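Local structure of amorpha-4,11-diene synthase (Artemisia annua, 4GAX) at residues E222-I227 against V553-V558; F229-D234 against L243-F248; D317-Y322 against N390-A395; E408-A413 against K452-R457. The protein is a sesquiterpene synthase that probably converts farnesyl diphosphate into cyclic sesquiterpene hydrocarbons or alcohols with release of diphosphate. All blocks are in the same frame, centred on the assembly; numbering follows the deposited sequence.

Contact 1. Residues E222-I227 against V553-V558; sequences EAVQYI and VKSLLV
Val-224 meets Ser-555 and Leu-556 with its two methyl groups, one for each side chain, and these three residues make up the whole contact. The CA atoms of Val-224 and Ser-555 lie 6.9 Å apart, a close approach, consistent with the small side chains of valine and serine at this point. CG1 of Val-224 goes to the leucine, touching CD1 of Leu-556 at 3.7 Å. The two side chains cross at about a right angle, so a single methyl of each does the touching and they do not lie alongside one another. The CB of Leu-556 does not face helix 219-232; the branch is brought across by a first torsion of -96°, away from the usual staggered positions, which swings CD1 toward the valine. CG1 also rests near the backbone, 3.9 Å from Ser-555 O. The other methyl, CG2, stands 3.9 Å from OG of Ser-555, a plain van der Waals approach. That hydroxyl has its polar partner within its own helix, in Leu-552 O one turn earlier, and with chi1 at 78° it sits between the backbone N and carbonyl carbon, where it can reach back to that oxygen while still facing the valine. The interface is thus apolar in character, though one of its members is a serine. Val-224 additionally leans on Phe-248 of helix 238-269, and Leu-556 also touches Phe-287 and Leu-290 of helix 282-292. Helix 547-557, near the C-terminal end of the chain, is in this way wedged among helices 219-232, 238-269 and 282-292.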
loop_
_atom_site.group_PDB
_atom_site.type_symbol
_atom_site.label_atom_id
_atom_site.label_comp_id
_atom_site.label_asym_id
_atom_site.label_seq_id
_atom_site.Cartn_x
_atom_site.Cartn_y
_atom_site.Cartn_z
ATOM N N GLU A 222 9.255 -2.286 -4.952
ATOM C CA GLU A 222 10.098 -1.612 -5.963
ATOM C C GLU A 222 11.583 -1.764 -5.637
ATOM O O GLU A 222 12.392 -2.064 -6.514
ATOM C CB GLU A 222 9.732 -0.137 -6.114
ATOM C CG GLU A 222 10.743 0.708 -6.921
ATOM C CD GLU A 222 10.775 0.359 -8.410
ATOM O OE1 GLU A 222 9.896 -0.411 -8.880
ATOM O OE2 GLU A 222 11.683 0.873 -9.122
ATOM N N ALA A 223 11.934 -1.599 -4.370
ATOM C CA ALA A 223 13.330 -1.685 -3.961
ATOM C C ALA A 223 13.935 -3.037 -4.307
ATOM O O ALA A 223 15.028 -3.101 -4.880
ATOM C CB ALA A 223 13.481 -1.392 -2.453
ATOM N N VAL A 224 13.228 -4.118 -3.993
ATOM C CA VAL A 224 13.755 -5.451 -4.302
ATOM C C VAL A 224 13.999 -5.621 -5.793
ATOM O O VAL A 224 14.925 -6.331 -6.190
ATOM C CB VAL A 224 12.858 -6.623 -3.774
ATOM C CG1 VAL A 224 12.368 -6.347 -2.381
ATOM C CG2 VAL A 224 11.689 -6.862 -4.686
ATOM N N GLN A 225 13.188 -4.973 -6.628
ATOM C CA GLN A 225 13.358 -5.109 -8.077
ATOM C C GLN A 225 14.331 -4.063 -8.629
ATOM O O GLN A 225 15.057 -4.328 -9.589
ATOM C CB GLN A 225 12.003 -5.001 -8.802
ATOM C CG GLN A 225 10.968 -6.032 -8.358
ATOM C CD GLN A 225 9.575 -5.756 -8.926
ATOM O OE1 GLN A 225 9.404 -4.918 -9.819
ATOM N NE2 GLN A 225 8.573 -6.466 -8.405
ATOM N N TYR A 226 14.350 -2.874 -8.035
ATOM C CA TYR A 226 15.187 -1.799 -8.585
ATOM C C TYR A 226 16.665 -1.977 -8.239
ATOM O O TYR A 226 17.552 -1.626 -9.016
ATOM C CB TYR A 226 14.700 -0.436 -8.111
ATOM C CG TYR A 226 15.355 0.726 -8.844
ATOM C CD1 TYR A 226 15.069 0.972 -10.187
ATOM C CD2 TYR A 226 16.240 1.582 -8.195
ATOM C CE1 TYR A 226 15.654 2.038 -10.869
ATOM C CE2 TYR A 226 16.838 2.660 -8.874
ATOM C CZ TYR A 226 16.536 2.880 -10.205
ATOM O OH TYR A 226 17.121 3.935 -10.879
ATOM N N ILE A 227 16.927 -2.523 -7.063
ATOM C CA ILE A 227 18.291 -2.689 -6.605
ATOM C C ILE A 227 19.176 -3.427 -7.634
ATOM O O ILE A 227 20.203 -2.882 -8.054
ATOM C CB ILE A 227 18.342 -3.315 -5.188
ATOM C CG1 ILE A 227 17.930 -2.271 -4.140
ATOM C CG2 ILE A 227 19.747 -3.815 -4.886
ATOM C CD1 ILE A 227 17.783 -2.840 -2.718
ATOM N N VAL A 553 6.073 -12.226 -1.329
ATOM C CA VAL A 553 6.355 -12.489 0.081
ATOM C C VAL A 553 7.790 -12.989 0.246
ATOM O O VAL A 553 8.531 -12.510 1.103
ATOM C CB VAL A 553 5.361 -13.513 0.671
ATOM C CG1 VAL A 553 5.712 -13.826 2.124
ATOM C CG2 VAL A 553 3.941 -12.986 0.559
ATOM N N LYS A 554 8.193 -13.946 -0.586
ATOM C CA LYS A 554 9.554 -14.473 -0.496
ATOM C C LYS A 554 10.607 -13.411 -0.815
ATOM O O LYS A 554 11.664 -13.367 -0.180
ATOM C CB LYS A 554 9.739 -15.679 -1.421
ATOM C CG LYS A 554 8.860 -16.870 -1.077
ATOM C CD LYS A 554 9.462 -18.156 -1.649
ATOM C CE LYS A 554 8.392 -19.203 -1.905
ATOM N NZ LYS A 554 8.987 -20.485 -2.406
ATOM N N SER A 555 10.311 -12.551 -1.788
ATOM C CA SER A 555 11.268 -11.529 -2.189
ATOM C C SER A 555 11.469 -10.514 -1.068
ATOM O O SER A 555 12.551 -9.946 -0.911
ATOM C CB SER A 555 10.825 -10.841 -3.485
ATOM O OG SER A 555 9.802 -9.892 -3.241
ATOM N N LEU A 556 10.430 -10.297 -0.272
ATOM C CA LEU A 556 10.524 -9.367 0.857
ATOM C C LEU A 556 11.071 -9.995 2.151
ATOM O O LEU A 556 11.852 -9.365 2.883
ATOM C CB LEU A 556 9.155 -8.703 1.113
ATOM C CG LEU A 556 8.969 -7.335 0.460
ATOM C CD1 LEU A 556 9.109 -7.439 -1.033
ATOM C CD2 LEU A 556 7.628 -6.650 0.848
ATOM N N LEU A 557 10.681 -11.230 2.438
ATOM C CA LEU A 557 10.989 -11.800 3.750
ATOM C C LEU A 557 12.020 -12.930 3.767
ATOM O O LEU A 557 12.607 -13.223 4.811
ATOM C CB LEU A 557 9.692 -12.284 4.416
ATOM C CG LEU A 557 8.656 -11.179 4.632
ATOM C CD1 LEU A 557 7.431 -11.748 5.320
ATOM C CD2 LEU A 557 9.242 -10.036 5.443
ATOM N N VAL A 558 12.241 -13.578 2.630
ATOM C CA VAL A 558 13.069 -14.784 2.643
ATOM C C VAL A 558 14.468 -14.603 2.031
ATOM O O VAL A 558 15.478 -14.919 2.667
ATOM C CB VAL A 558 12.319 -15.962 1.995
ATOM C CG1 VAL A 558 13.208 -17.197 1.910
ATOM C CG2 VAL A 558 11.048 -16.260 2.791
#

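Contact 2. Residues F229-D234 against L243-F248; sequences FYEQQD and LAKLEF
Glu-231 and Lys-245 form a salt bridge, and it is the entire contact between the two segments. The ammonium sits in front of the carboxylate and reaches both oxygens. Its better bond runs from Lys-245 NZ to Glu-231 OE2 at 2.8 Å, met on the syn side and 19° out of the carboxylate plane; the one from Lys-245 NZ to Glu-231 OE1 is weak, at 2.9 Å. NZ also gives a hydrogen bond to Ser-562 O, so the lysine ties the last residues of the chain to this pair. The glutamate comes over fully extended, while the lysine bends at chi3 (102°), and the two chains cross at about a right angle. Further along segment 229-234, Phe-229 O takes both the backbone N of Gln-232 and its side-chain NE2, the latter at 2.9 Å, in the carbonyl plane and on a lone pair. Tyr-230 OH is bonded to Asn-237 N in the connection that follows. Helices 219-232 and 238-269 are consecutive and run roughly antiparallel here, making a helical hairpin with an ion pair near its turn, in keeping with the all-helical build of plant terpene synthases.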
loop_
_atom_site.group_PDB
_atom_site.type_symbol
_atom_site.label_atom_id
_atom_site.label_comp_id
_atom_site.label_asym_id
_atom_site.label_seq_id
_atom_site.Cartn_x
_atom_site.Cartn_y
_atom_site.Cartn_z
ATOM N N PHE A 229 18.615 -3.964 -10.870
ATOM C CA PHE A 229 18.696 -3.207 -12.109
ATOM C C PHE A 229 19.705 -2.067 -11.943
ATOM O O PHE A 229 20.541 -1.831 -12.823
ATOM C CB PHE A 229 17.333 -2.664 -12.558
ATOM C CG PHE A 229 17.428 -1.683 -13.702
ATOM C CD1 PHE A 229 17.575 -2.131 -15.001
ATOM C CD2 PHE A 229 17.399 -0.314 -13.469
ATOM C CE1 PHE A 229 17.687 -1.240 -16.056
ATOM C CE2 PHE A 229 17.512 0.584 -14.520
ATOM C CZ PHE A 229 17.656 0.113 -15.818
ATOM N N TYR A 230 19.642 -1.368 -10.812
ATOM C CA TYR A 230 20.529 -0.216 -10.608
ATOM C C TYR A 230 21.986 -0.687 -10.563
ATOM O O TYR A 230 22.873 -0.079 -11.161
ATOM C CB TYR A 230 20.159 0.536 -9.318
ATOM C CG TYR A 230 20.944 1.823 -9.109
ATOM C CD1 TYR A 230 20.616 2.990 -9.800
ATOM C CD2 TYR A 230 22.019 1.867 -8.225
ATOM C CE1 TYR A 230 21.341 4.178 -9.608
ATOM C CE2 TYR A 230 22.747 3.038 -8.032
ATOM C CZ TYR A 230 22.400 4.189 -8.717
ATOM O OH TYR A 230 23.135 5.339 -8.526
ATOM N N GLU A 231 22.218 -1.798 -9.869
ATOM C CA GLU A 231 23.566 -2.281 -9.637
ATOM C C GLU A 231 24.252 -2.620 -10.949
ATOM O O GLU A 231 25.472 -2.506 -11.062
ATOM C CB GLU A 231 23.551 -3.504 -8.703
ATOM C CG GLU A 231 24.939 -4.075 -8.429
ATOM C CD GLU A 231 24.941 -5.161 -7.369
ATOM O OE1 GLU A 231 23.910 -5.859 -7.207
ATOM O OE2 GLU A 231 25.981 -5.313 -6.691
ATOM N N GLN A 232 23.463 -2.997 -11.952
ATOM C CA GLN A 232 24.016 -3.402 -13.239
ATOM C C GLN A 232 24.090 -2.264 -14.267
ATOM O O GLN A 232 24.605 -2.447 -15.378
ATOM C CB GLN A 232 23.251 -4.614 -13.801
ATOM C CG GLN A 232 21.801 -4.354 -14.185
ATOM C CD GLN A 232 21.657 -3.720 -15.564
ATOM O OE1 GLN A 232 22.193 -4.222 -16.558
ATOM N NE2 GLN A 232 20.941 -2.600 -15.623
ATOM N N GLN A 233 23.575 -1.094 -13.905
ATOM C CA GLN A 233 23.677 0.065 -14.789
ATOM C C GLN A 233 25.097 0.611 -14.817
ATOM O O GLN A 233 25.706 0.818 -13.762
ATOM C CB GLN A 233 22.734 1.166 -14.334
ATOM C CG GLN A 233 21.330 1.043 -14.830
ATOM C CD GLN A 233 20.607 2.360 -14.691
ATOM O OE1 GLN A 233 20.581 2.949 -13.604
ATOM N NE2 GLN A 233 20.053 2.859 -15.798
ATOM N N ASP A 234 25.611 0.859 -16.022
ATOM C CA ASP A 234 26.999 1.297 -16.207
ATOM C C ASP A 234 27.434 2.479 -15.319
ATOM O O ASP A 234 28.499 2.441 -14.694
ATOM C CB ASP A 234 27.256 1.609 -17.691
ATOM C CG ASP A 234 27.940 2.958 -17.908
ATOM O OD1 ASP A 234 27.239 3.945 -18.232
ATOM O OD2 ASP A 234 29.182 3.032 -17.769
ATOM N N LEU A 243 25.191 0.925 0.019
ATOM C CA LEU A 243 24.327 1.273 1.133
ATOM C C LEU A 243 22.944 0.642 1.008
ATOM O O LEU A 243 22.390 0.128 1.991
ATOM C CB LEU A 243 24.174 2.797 1.198
ATOM C CG LEU A 243 23.229 3.343 2.266
ATOM C CD1 LEU A 243 23.650 2.878 3.654
ATOM C CD2 LEU A 243 23.202 4.849 2.199
ATOM N N ALA A 244 22.372 0.703 -0.190
ATOM C CA ALA A 244 21.024 0.176 -0.393
ATOM C C ALA A 244 20.934 -1.317 -0.083
ATOM O O ALA A 244 19.922 -1.794 0.442
ATOM C CB ALA A 244 20.530 0.456 -1.828
ATOM N N LYS A 245 21.978 -2.059 -0.421
ATOM C CA LYS A 245 21.935 -3.505 -0.226
ATOM C C LYS A 245 22.162 -3.871 1.236
ATOM O O LYS A 245 21.510 -4.782 1.755
ATOM C CB LYS A 245 22.962 -4.202 -1.114
ATOM C CG LYS A 245 22.673 -4.099 -2.606
ATOM C CD LYS A 245 23.861 -4.677 -3.420
ATOM C CE LYS A 245 23.573 -6.073 -3.928
ATOM N NZ LYS A 245 24.778 -6.691 -4.590
ATOM N N LEU A 246 23.095 -3.175 1.890
ATOM C CA LEU A 246 23.367 -3.399 3.315
ATOM C C LEU A 246 22.111 -3.088 4.124
ATOM O O LEU A 246 21.725 -3.832 5.038
ATOM C CB LEU A 246 24.516 -2.508 3.801
ATOM C CG LEU A 246 25.950 -3.054 3.794
ATOM C CD1 LEU A 246 26.160 -4.066 2.699
ATOM C CD2 LEU A 246 26.964 -1.907 3.658
ATOM N N GLU A 247 21.474 -1.974 3.778
ATOM C CA GLU A 247 20.271 -1.523 4.470
ATOM C C GLU A 247 19.099 -2.440 4.168
ATOM O O GLU A 247 18.294 -2.725 5.045
ATOM C CB GLU A 247 19.934 -0.098 4.057
ATOM C CG GLU A 247 20.841 0.927 4.707
ATOM C CD GLU A 247 20.625 1.018 6.210
ATOM O OE1 GLU A 247 19.502 0.709 6.685
ATOM O OE2 GLU A 247 21.580 1.400 6.914
ATOM N N PHE A 248 19.003 -2.911 2.929
ATOM C CA PHE A 248 17.915 -3.814 2.596
ATOM C C PHE A 248 17.960 -5.000 3.521
ATOM O O PHE A 248 16.930 -5.416 4.042
ATOM C CB PHE A 248 18.011 -4.332 1.164
ATOM C CG PHE A 248 16.830 -5.158 0.779
ATOM C CD1 PHE A 248 15.672 -4.548 0.322
ATOM C CD2 PHE A 248 16.837 -6.531 0.965
ATOM C CE1 PHE A 248 14.564 -5.307 -0.010
ATOM C CE2 PHE A 248 15.719 -7.304 0.646
ATOM C CZ PHE A 248 14.589 -6.688 0.155
#

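Contact 3. Residues D317-Y322 against N390-A395; sequences DIYDAY and NLMVEA
This is a buried aromatic contact between two helices of the terpene synthase metal-binding domain, where Tyr-319 of helix 299-322 lies against Leu-391 and Met-392 of helix 374-399. The tyrosine belongs to the sequence DDIYD, the aspartate-rich DDxxD motif that binds magnesium ions in class I terpene synthases. Leu-391 covers one face of its ring, with CB 4.1 Å from the centroid and 26° off the normal, a CH-pi contact displaced toward the rim; the closest ring atom is Tyr-319 CD1, 3.7 Å from Leu-391 CB. Met-392 takes the edge instead, its SD lying near the ring plane 4.1 Å from Tyr-319 CE1, a Met-aromatic contact. The thioether gets there by a bend at chi2 (61°), which folds it back from a CG placed opposite the backbone N. Beyond the ring, Tyr-319 OH is hydrogen-bonded to Thr-332 OG1 of helix 325-337, so the polar end is anchored as well. The chemistry is consistent with the tyrosine being held in the interior by CH-pi and sulfur contacts and by its bond to Thr-332, while the CB of Asp-320, next in the chain, points away from segment 390-395.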
loop_
_atom_site.group_PDB
_atom_site.type_symbol
_atom_site.label_atom_id
_atom_site.label_comp_id
_atom_site.label_asym_id
_atom_site.label_seq_id
_atom_site.Cartn_x
_atom_site.Cartn_y
_atom_site.Cartn_z
ATOM N N ASP A 317 -14.912 -14.110 9.322
ATOM C CA ASP A 317 -15.189 -15.526 9.127
ATOM C C ASP A 317 -16.302 -16.042 10.039
ATOM O O ASP A 317 -16.829 -17.132 9.816
ATOM C CB ASP A 317 -13.913 -16.357 9.286
ATOM C CG ASP A 317 -12.944 -16.173 8.124
ATOM O OD1 ASP A 317 -13.331 -15.534 7.117
ATOM O OD2 ASP A 317 -11.801 -16.680 8.213
ATOM N N ILE A 318 -16.651 -15.270 11.068
ATOM C CA ILE A 318 -17.800 -15.600 11.911
ATOM C C ILE A 318 -19.068 -15.004 11.305
ATOM O O ILE A 318 -20.129 -15.621 11.304
ATOM C CB ILE A 318 -17.663 -15.047 13.346
ATOM C CG1 ILE A 318 -16.458 -15.658 14.060
ATOM C CG2 ILE A 318 -18.913 -15.343 14.149
ATOM C CD1 ILE A 318 -16.199 -15.058 15.438
ATOM N N TYR A 319 -18.958 -13.791 10.784
ATOM C CA TYR A 319 -20.135 -13.115 10.251
ATOM C C TYR A 319 -20.527 -13.607 8.866
ATOM O O TYR A 319 -21.711 -13.620 8.531
ATOM C CB TYR A 319 -19.939 -11.595 10.248
ATOM C CG TYR A 319 -20.231 -10.973 11.589
ATOM C CD1 TYR A 319 -21.441 -10.333 11.831
ATOM C CD2 TYR A 319 -19.310 -11.056 12.625
ATOM C CE1 TYR A 319 -21.719 -9.773 13.073
ATOM C CE2 TYR A 319 -19.572 -10.503 13.858
ATOM C CZ TYR A 319 -20.776 -9.867 14.081
ATOM O OH TYR A 319 -21.029 -9.319 15.318
ATOM N N ASP A 320 -19.547 -14.019 8.065
ATOM C CA ASP A 320 -19.845 -14.421 6.696
ATOM C C ASP A 320 -20.698 -15.679 6.669
ATOM O O ASP A 320 -21.885 -15.626 6.356
ATOM C CB ASP A 320 -18.571 -14.636 5.884
ATOM C CG ASP A 320 -18.834 -14.631 4.387
ATOM O OD1 ASP A 320 -17.979 -15.120 3.614
ATOM O OD2 ASP A 320 -19.906 -14.133 3.981
ATOM N N ALA A 321 -20.087 -16.811 6.995
ATOM C CA ALA A 321 -20.816 -18.068 7.023
ATOM C C ALA A 321 -21.269 -18.406 8.441
ATOM O O ALA A 321 -22.443 -18.270 8.790
ATOM C CB ALA A 321 -19.954 -19.194 6.452
ATOM N N TYR A 322 -20.299 -18.802 9.252
ATOM C CA TYR A 322 -20.497 -19.439 10.552
ATOM C C TYR A 322 -21.688 -19.060 11.452
ATOM O O TYR A 322 -22.550 -19.899 11.723
ATOM C CB TYR A 322 -19.196 -19.369 11.359
ATOM C CG TYR A 322 -18.980 -20.623 12.148
ATOM C CD1 TYR A 322 -18.637 -21.808 11.508
ATOM C CD2 TYR A 322 -19.165 -20.644 13.515
ATOM C CE1 TYR A 322 -18.462 -22.971 12.215
ATOM C CE2 TYR A 322 -18.993 -21.801 14.234
ATOM C CZ TYR A 322 -18.638 -22.959 13.580
ATOM O OH TYR A 322 -18.458 -24.115 14.297
ATOM N N ASN A 390 -21.653 -2.622 11.351
ATOM C CA ASN A 390 -22.089 -2.685 9.961
ATOM C C ASN A 390 -22.048 -4.105 9.403
ATOM O O ASN A 390 -22.793 -4.431 8.477
ATOM C CB ASN A 390 -21.325 -1.684 9.088
ATOM C CG ASN A 390 -21.783 -0.252 9.326
ATOM O OD1 ASN A 390 -22.745 0.220 8.711
ATOM N ND2 ASN A 390 -21.102 0.442 10.232
ATOM N N LEU A 391 -21.185 -4.950 9.968
ATOM C CA LEU A 391 -21.275 -6.378 9.678
ATOM C C LEU A 391 -22.640 -6.894 10.142
ATOM O O LEU A 391 -23.247 -7.737 9.482
ATOM C CB LEU A 391 -20.140 -7.168 10.340
ATOM C CG LEU A 391 -18.750 -7.067 9.699
ATOM C CD1 LEU A 391 -17.721 -7.847 10.502
ATOM C CD2 LEU A 391 -18.768 -7.554 8.249
ATOM N N MET A 392 -23.137 -6.364 11.261
ATOM C CA MET A 392 -24.432 -6.796 11.797
ATOM C C MET A 392 -25.583 -6.179 11.012
ATOM O O MET A 392 -26.690 -6.736 10.970
ATOM C CB MET A 392 -24.569 -6.447 13.276
ATOM C CG MET A 392 -25.772 -7.111 13.939
ATOM S SD MET A 392 -25.636 -8.912 13.875
ATOM C CE MET A 392 -27.324 -9.370 13.476
ATOM N N VAL A 393 -25.323 -5.029 10.395
ATOM C CA VAL A 393 -26.303 -4.410 9.511
ATOM C C VAL A 393 -26.671 -5.381 8.397
ATOM O O VAL A 393 -27.856 -5.655 8.167
ATOM C CB VAL A 393 -25.779 -3.094 8.892
ATOM C CG1 VAL A 393 -26.540 -2.754 7.606
ATOM C CG2 VAL A 393 -25.876 -1.957 9.898
ATOM N N GLU A 394 -25.653 -5.914 7.725
ATOM C CA GLU A 394 -25.893 -6.803 6.597
ATOM C C GLU A 394 -26.391 -8.188 7.011
ATOM O O GLU A 394 -26.940 -8.922 6.184
ATOM C CB GLU A 394 -24.668 -6.889 5.684
ATOM C CG GLU A 394 -23.344 -7.023 6.391
ATOM C CD GLU A 394 -22.180 -6.630 5.494
ATOM O OE1 GLU A 394 -22.398 -5.828 4.561
ATOM O OE2 GLU A 394 -21.051 -7.121 5.716
ATOM N N ALA A 395 -26.206 -8.545 8.282
ATOM C CA ALA A 395 -26.765 -9.794 8.783
ATOM C C ALA A 395 -28.268 -9.626 8.998
ATOM O O ALA A 395 -29.049 -10.559 8.781
ATOM C CB ALA A 395 -26.075 -10.213 10.075
#

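Contact 4. Residues E408-A413 against K452-R457; sequences ELDSVA and KGILGR
The carboxylate of Asp-410 and the guanidinium of Arg-457 meet at the guanidinium edge, with their planes 56° apart. A single oxygen, Asp-410 OD2, does the work, lying near the guanidinium plane between two N-H groups. It accepts from Arg-457 NE at 2.5 Å, shorter than such bonds usually are, so the exact length is doubtful, and more weakly from Arg-457 NH2 at 2.8 Å. Neither bond is straight: the angle at the hydrogen is 133° for NE and more bent still for NH2, as is usual when one oxygen is shared by two adjacent N-H groups. This is a salt bridge on one carboxylate oxygen, not the coplanar pairing of two oxygens with two nitrogens. Torsions on both sides bring the groups together. The arginine extends from its backbone and then bends at its third torsion, laying its NE edge against the aspartate, whose first torsion is off the usual staggered positions. Around the pair, CG1 of Ile-454 touches Asp-410 OD2 at 3.9 Å, and the arginine's CD passes 3.9 Å from Leu-409 O. That carbonyl oxygen is buried here and has no polar partner in the model. The two helix segments approach to 9.1 Å between axes and cross at 115°, and their contact lies near the surface. Away from the ion pair, Val-412 packs on Asn-390, Glu-394 and Trp-397 of helix 374-399, while Ile-454 and Leu-455 carry helix 447-461 onto helix 489-513; Lys-452 and Leu-455 also touch helix 519-535.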
loop_
_atom_site.group_PDB
_atom_site.type_symbol
_atom_site.label_atom_id
_atom_site.label_comp_id
_atom_site.label_asym_id
_atom_site.label_seq_id
_atom_site.Cartn_x
_atom_site.Cartn_y
_atom_site.Cartn_z
ATOM N N GLU A 408 -26.389 1.435 -0.807
ATOM C CA GLU A 408 -25.944 0.819 0.435
ATOM C C GLU A 408 -24.826 -0.207 0.242
ATOM O O GLU A 408 -23.894 -0.270 1.042
ATOM C CB GLU A 408 -27.137 0.176 1.147
ATOM C CG GLU A 408 -28.036 1.176 1.865
ATOM C CD GLU A 408 -29.476 0.696 1.994
ATOM O OE1 GLU A 408 -30.135 1.037 3.002
ATOM O OE2 GLU A 408 -29.956 -0.009 1.080
ATOM N N LEU A 409 -24.914 -1.005 -0.819
ATOM C CA LEU A 409 -23.937 -2.069 -1.056
ATOM C C LEU A 409 -22.544 -1.522 -1.387
ATOM O O LEU A 409 -21.563 -2.265 -1.401
ATOM C CB LEU A 409 -24.432 -3.032 -2.146
ATOM C CG LEU A 409 -23.898 -4.472 -2.154
ATOM C CD1 LEU A 409 -22.784 -4.657 -3.180
ATOM C CD2 LEU A 409 -23.427 -4.900 -0.764
ATOM N N ASP A 410 -22.467 -0.221 -1.655
ATOM C CA ASP A 410 -21.187 0.453 -1.843
ATOM C C ASP A 410 -20.845 1.265 -0.593
ATOM O O ASP A 410 -19.681 1.377 -0.200
ATOM C CB ASP A 410 -21.240 1.374 -3.067
ATOM C CG ASP A 410 -20.387 0.870 -4.220
ATOM O OD1 ASP A 410 -20.597 1.322 -5.367
ATOM O OD2 ASP A 410 -19.508 0.019 -3.976
ATOM N N SER A 411 -21.885 1.818 0.025
ATOM C CA SER A 411 -21.753 2.652 1.215
ATOM C C SER A 411 -21.362 1.835 2.449
ATOM O O SER A 411 -20.351 2.117 3.095
ATOM C CB SER A 411 -23.060 3.427 1.448
ATOM O OG SER A 411 -23.272 3.736 2.817
ATOM N N VAL A 412 -22.150 0.813 2.766
ATOM C CA VAL A 412 -21.883 -0.016 3.938
ATOM C C VAL A 412 -20.625 -0.872 3.744
ATOM O O VAL A 412 -20.052 -1.382 4.710
ATOM C CB VAL A 412 -23.098 -0.903 4.300
ATOM C CG1 VAL A 412 -23.015 -2.240 3.582
ATOM C CG2 VAL A 412 -23.175 -1.113 5.800
ATOM N N ALA A 413 -20.185 -1.000 2.495
ATOM C CA ALA A 413 -18.979 -1.757 2.176
ATOM C C ALA A 413 -17.713 -0.912 2.306
ATOM O O ALA A 413 -16.597 -1.433 2.215
ATOM C CB ALA A 413 -19.079 -2.351 0.779
ATOM N N LYS A 452 -11.314 4.133 -1.990
ATOM C CA LYS A 452 -10.601 2.921 -1.605
ATOM C C LYS A 452 -11.578 1.751 -1.456
ATOM O O LYS A 452 -11.369 0.673 -2.026
ATOM C CB LYS A 452 -9.857 3.146 -0.287
ATOM C CG LYS A 452 -9.075 1.938 0.214
ATOM C CD LYS A 452 -8.382 2.255 1.546
ATOM C CE LYS A 452 -7.571 1.063 2.071
ATOM N NZ LYS A 452 -8.366 -0.199 2.115
ATOM N N GLY A 453 -12.658 1.976 -0.709
ATOM C CA GLY A 453 -13.669 0.951 -0.506
ATOM C C GLY A 453 -14.301 0.457 -1.801
ATOM O O GLY A 453 -14.477 -0.751 -1.997
ATOM N N ILE A 454 -14.650 1.385 -2.689
ATOM C CA ILE A 454 -15.275 1.021 -3.959
ATOM C C ILE A 454 -14.285 0.279 -4.865
ATOM O O ILE A 454 -14.625 -0.739 -5.482
ATOM C CB ILE A 454 -15.788 2.257 -4.716
ATOM C CG1 ILE A 454 -16.902 2.957 -3.932
ATOM C CG2 ILE A 454 -16.310 1.858 -6.094
ATOM C CD1 ILE A 454 -17.428 4.210 -4.628
ATOM N N LEU A 455 -13.059 0.791 -4.942
ATOM C CA LEU A 455 -12.015 0.173 -5.756
ATOM C C LEU A 455 -11.744 -1.259 -5.286
ATOM O O LEU A 455 -11.577 -2.164 -6.099
ATOM C CB LEU A 455 -10.730 0.994 -5.669
ATOM C CG LEU A 455 -9.477 0.427 -6.354
ATOM C CD1 LEU A 455 -9.697 0.213 -7.840
ATOM C CD2 LEU A 455 -8.301 1.357 -6.135
ATOM N N GLY A 456 -11.700 -1.445 -3.968
ATOM C CA GLY A 456 -11.479 -2.752 -3.377
ATOM C C GLY A 456 -12.553 -3.738 -3.790
ATOM O O GLY A 456 -12.259 -4.903 -4.085
ATOM N N ARG A 457 -13.798 -3.270 -3.814
ATOM C CA ARG A 457 -14.908 -4.101 -4.235
ATOM C C ARG A 457 -14.792 -4.415 -5.722
ATOM O O ARG A 457 -15.016 -5.552 -6.132
ATOM C CB ARG A 457 -16.239 -3.406 -3.928
ATOM C CG ARG A 457 -17.451 -4.318 -3.933
ATOM C CD ARG A 457 -18.741 -3.528 -3.697
ATOM N NE ARG A 457 -18.778 -2.306 -4.499
ATOM C CZ ARG A 457 -18.996 -2.272 -5.812
ATOM N NH1 ARG A 457 -19.196 -3.396 -6.489
ATOM N NH2 ARG A 457 -19.008 -1.110 -6.449
#

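Overall arrangement
Contacts 1 and 2 share helix 219-232 and touch each other. Contacts 3 and 4, centres 16 Å apart, form another pair, touching through the consecutive helices 374-399 and 407-416; both belong to the metal-binding domain. Contacts 2 and 3 are farthest apart, about 47 Å between centres. Contact 3 is the fully buried one and rests on an aromatic ring, while contact 4, at the surface, depends on an ion pair. The other two are partly buried and split the same way: methyl packing in contact 1, a salt bridge in contact 2. Along the chain, contact 1 encloses the other three.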